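Local coordinates for protein cytochrome P450 RhF (Acinetobacter radioresistens, PDB 6RO8) that probably acts as a heme-dependent monooxygenase, this chain being the cytochrome P450 heme domain of a longer protein that also carries a 2Fe-2S domain, at residues 218-223 with 263-268. Residues are numbered along the deposited sequence; the frame is centred on the assembly and turned at random.
Sequences GQFWEY and MMMAIM
Met265 lies across one face of the Phe220 ring and reaches on to the edge of Trp221. Its CG sits over the middle of the phenyl ring, 3.2 Å from the centroid and only 2° off the ring normal, which defines a CH-pi contact. SD remains over the same face, 4.0 Å from the centroid, so the CH-pi contact of CG and the Met-aromatic contact of SD fall on one face of the phenyl ring. Beyond it the chain bends at chi3 (43°), placing CE at the rim of the indole, 3.7 Å from Trp221 CE3; the sulfur too meets that ring at its edge, and the two side chains cross at about a right angle. Met268 approaches differently. Its terminal CE lies near the plane of the Phe220 ring, 3.7 Å from CE1, and also faces the edge of the Tyr223 ring, 4.0 Å from CE2. Phe220 is therefore met over a face by one methionine and at its edge by the other. The contact buries 311 Å² in all and is essentially apolar: two methionine side chains pack against three aromatic side chains. The axes of the two short segments pass 9.3 Å apart at 115°, and the CA atoms of Trp221 and Met265 are the nearest CA pair between the segments. Phe193 stacks on Phe220 and Leu190 touches Met268, both from helix 187-202, while His261, earlier on helix 257-270, stacks with Trp221 and hydrogen-bonds to its carbonyl oxygen. The contact thus joins helix 207-233 to helix 257-270 in the helix-rich part of the P450 fold, with the Met268 side chain about 10 Å from the heme.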
ATOM      1  N   GLY A 218       3.565 -18.817   7.029  1.00 87.21           N
ATOM      2  CA  GLY A 218       3.270 -20.167   6.581  1.00 81.59           C
ATOM      3  C   GLY A 218       1.801 -20.513   6.730  1.00 89.66           C
ATOM      4  O   GLY A 218       1.163 -21.005   5.794  1.00 89.18           O
ATOM      5  N   GLN A 219       1.241 -20.254   7.914  1.00 90.62           N
ATOM      6  CA  GLN A 219      -0.176 -20.515   8.128  1.00 90.77           C
ATOM      7  C   GLN A 219      -1.034 -19.722   7.156  1.00 85.54           C
ATOM      8  O   GLN A 219      -1.979 -20.260   6.569  1.00 84.87           O
ATOM      9  CB  GLN A 219      -0.547 -20.186   9.565  1.00 96.87           C
ATOM     10  CG  GLN A 219       0.234 -20.986  10.583  1.00105.61           C
ATOM     11  CD  GLN A 219      -0.108 -20.572  11.989  1.00112.76           C
ATOM     12  OE1 GLN A 219      -1.025 -19.778  12.201  1.00116.68           O
ATOM     13  NE2 GLN A 219       0.633 -21.090  12.960  1.00115.64           N
ATOM     14  N   PHE A 220      -0.713 -18.441   6.974  1.00 89.37           N
ATOM     15  CA  PHE A 220      -1.364 -17.617   5.959  1.00 91.08           C
ATOM     16  C   PHE A 220      -1.417 -18.334   4.610  1.00 88.22           C
ATOM     17  O   PHE A 220      -2.469 -18.399   3.970  1.00 97.94           O
ATOM     18  CB  PHE A 220      -0.615 -16.283   5.844  1.00 87.72           C
ATOM     19  CG  PHE A 220      -1.396 -15.186   5.177  1.00 89.02           C
ATOM     20  CD1 PHE A 220      -2.720 -15.376   4.802  1.00 89.24           C
ATOM     21  CD2 PHE A 220      -0.791 -13.961   4.915  1.00 85.71           C
ATOM     22  CE1 PHE A 220      -3.422 -14.362   4.187  1.00 85.51           C
ATOM     23  CE2 PHE A 220      -1.483 -12.953   4.314  1.00 82.65           C
ATOM     24  CZ  PHE A 220      -2.803 -13.153   3.946  1.00 89.06           C
ATOM     25  N   TRP A 221      -0.286 -18.871   4.162  1.00 80.22           N
ATOM     26  CA  TRP A 221      -0.265 -19.642   2.924  1.00 85.50           C
ATOM     27  C   TRP A 221      -1.221 -20.825   3.002  1.00 90.20           C
ATOM     28  O   TRP A 221      -2.020 -21.056   2.087  1.00 83.91           O
ATOM     29  CB  TRP A 221       1.159 -20.128   2.633  1.00 84.68           C
ATOM     30  CG  TRP A 221       1.279 -20.863   1.336  1.00 86.22           C
ATOM     31  CD1 TRP A 221       1.349 -22.216   1.159  1.00 87.48           C
ATOM     32  CD2 TRP A 221       1.340 -20.285   0.029  1.00 88.08           C
ATOM     33  NE1 TRP A 221       1.448 -22.513  -0.180  1.00 88.75           N
ATOM     34  CE2 TRP A 221       1.445 -21.346  -0.895  1.00 85.59           C
ATOM     35  CE3 TRP A 221       1.316 -18.975  -0.449  1.00 92.17           C
ATOM     36  CZ2 TRP A 221       1.523 -21.137  -2.267  1.00 80.19           C
ATOM     37  CZ3 TRP A 221       1.391 -18.767  -1.814  1.00 94.68           C
ATOM     38  CH2 TRP A 221       1.493 -19.845  -2.707  1.00 88.90           C
ATOM     39  N   GLU A 222      -1.144 -21.592   4.089  1.00 87.42           N
ATOM     40  CA  GLU A 222      -2.022 -22.740   4.244  1.00 89.54           C
ATOM     41  C   GLU A 222      -3.481 -22.323   4.263  1.00 94.04           C
ATOM     42  O   GLU A 222      -4.321 -22.964   3.622  1.00 97.60           O
ATOM     43  CB  GLU A 222      -1.674 -23.487   5.520  1.00 89.43           C
ATOM     44  CG  GLU A 222      -2.337 -24.821   5.634  1.00 88.68           C
ATOM     45  CD  GLU A 222      -1.741 -25.625   6.756  1.00107.59           C
ATOM     46  OE1 GLU A 222      -1.622 -25.065   7.867  1.00113.79           O
ATOM     47  OE2 GLU A 222      -1.384 -26.805   6.534  1.00111.39           O
ATOM     48  N   TYR A 223      -3.799 -21.249   4.989  1.00 98.58           N
ATOM     49  CA  TYR A 223      -5.172 -20.754   5.036  1.00102.85           C
ATOM     50  C   TYR A 223      -5.705 -20.450   3.634  1.00101.89           C
ATOM     51  O   TYR A 223      -6.776 -20.934   3.246  1.00101.08           O
ATOM     52  CB  TYR A 223      -5.255 -19.508   5.927  1.00 98.16           C
ATOM     53  CG  TYR A 223      -6.645 -18.897   5.977  1.00102.58           C
ATOM     54  CD1 TYR A 223      -7.641 -19.440   6.791  1.00107.02           C
ATOM     55  CD2 TYR A 223      -6.962 -17.782   5.206  1.00103.63           C
ATOM     56  CE1 TYR A 223      -8.910 -18.889   6.838  1.00109.82           C
ATOM     57  CE2 TYR A 223      -8.239 -17.220   5.243  1.00106.61           C
ATOM     58  CZ  TYR A 223      -9.204 -17.783   6.060  1.00106.64           C
ATOM     59  OH  TYR A 223     -10.467 -17.245   6.113  1.00 97.02           O
ATOM     60  N   MET A 263      -1.843 -15.220  -5.581  1.00 84.15           N
ATOM     61  CA  MET A 263      -2.672 -14.020  -5.563  1.00 80.95           C
ATOM     62  C   MET A 263      -3.640 -14.043  -4.386  1.00 74.92           C
ATOM     63  O   MET A 263      -3.863 -13.015  -3.742  1.00 72.78           O
ATOM     64  CB  MET A 263      -3.418 -13.857  -6.892  1.00 83.27           C
ATOM     65  CG  MET A 263      -4.202 -12.537  -7.031  1.00 88.35           C
ATOM     66  SD  MET A 263      -3.145 -11.071  -6.918  1.00 93.32           S
ATOM     67  CE  MET A 263      -3.764 -10.067  -8.253  1.00 89.45           C
ATOM     68  N   MET A 264      -4.212 -15.208  -4.081  1.00 79.69           N
ATOM     69  CA  MET A 264      -5.089 -15.316  -2.919  1.00 79.33           C
ATOM     70  C   MET A 264      -4.446 -14.657  -1.707  1.00 77.25           C
ATOM     71  O   MET A 264      -5.011 -13.734  -1.111  1.00 77.54           O
ATOM     72  CB  MET A 264      -5.401 -16.786  -2.617  1.00 86.93           C
ATOM     73  CG  MET A 264      -6.732 -17.281  -3.152  1.00108.28           C
ATOM     74  SD  MET A 264      -8.178 -16.364  -2.564  1.00103.41           S
ATOM     75  CE  MET A 264      -8.162 -16.820  -0.850  1.00101.19           C
ATOM     76  N   MET A 265      -3.235 -15.097  -1.348  1.00 83.17           N
ATOM     77  CA  MET A 265      -2.595 -14.584  -0.140  1.00 82.12           C
ATOM     78  C   MET A 265      -2.182 -13.133  -0.289  1.00 78.18           C
ATOM     79  O   MET A 265      -2.405 -12.327   0.621  1.00 77.65           O
ATOM     80  CB  MET A 265      -1.379 -15.423   0.231  1.00 84.15           C
ATOM     81  CG  MET A 265      -1.077 -15.342   1.705  1.00 95.56           C
ATOM     82  SD  MET A 265       0.515 -16.077   2.159  1.00 94.74           S
ATOM     83  CE  MET A 265       1.557 -15.483   0.861  1.00 93.61           C
ATOM     84  N   ALA A 266      -1.585 -12.781  -1.422  1.00 72.86           N
ATOM     85  CA  ALA A 266      -1.141 -11.408  -1.602  1.00 71.15           C
ATOM     86  C   ALA A 266      -2.331 -10.449  -1.636  1.00 80.71           C
ATOM     87  O   ALA A 266      -2.338  -9.412  -0.954  1.00 72.65           O
ATOM     88  CB  ALA A 266      -0.307 -11.304  -2.881  1.00 64.41           C
ATOM     89  N   ILE A 267      -3.374 -10.803  -2.392  1.00 80.71           N
ATOM     90  CA  ILE A 267      -4.489  -9.880  -2.568  1.00 84.84           C
ATOM     91  C   ILE A 267      -5.296  -9.744  -1.276  1.00 84.45           C
ATOM     92  O   ILE A 267      -5.928  -8.705  -1.041  1.00 75.86           O
ATOM     93  CB  ILE A 267      -5.366 -10.296  -3.773  1.00 76.88           C
ATOM     94  CG1 ILE A 267      -6.009  -9.053  -4.391  1.00 85.90           C
ATOM     95  CG2 ILE A 267      -6.429 -11.323  -3.375  1.00 65.65           C
ATOM     96  CD1 ILE A 267      -5.011  -7.938  -4.677  1.00 90.47           C
ATOM     97  N   MET A 268      -5.251 -10.754  -0.397  1.00 83.81           N
ATOM     98  CA  MET A 268      -5.968 -10.665   0.871  1.00 79.46           C
ATOM     99  C   MET A 268      -5.308  -9.749   1.869  1.00 84.18           C
ATOM    100  O   MET A 268      -5.859  -9.569   2.961  1.00 90.59           O
ATOM    101  CB  MET A 268      -6.141 -12.038   1.496  1.00 79.50           C
ATOM    102  CG  MET A 268      -7.254 -12.794   0.841  1.00 98.60           C
ATOM    103  SD  MET A 268      -7.555 -14.357   1.672  1.00119.84           S
ATOM    104  CE  MET A 268      -7.008 -13.981   3.321  1.00119.27           C
TER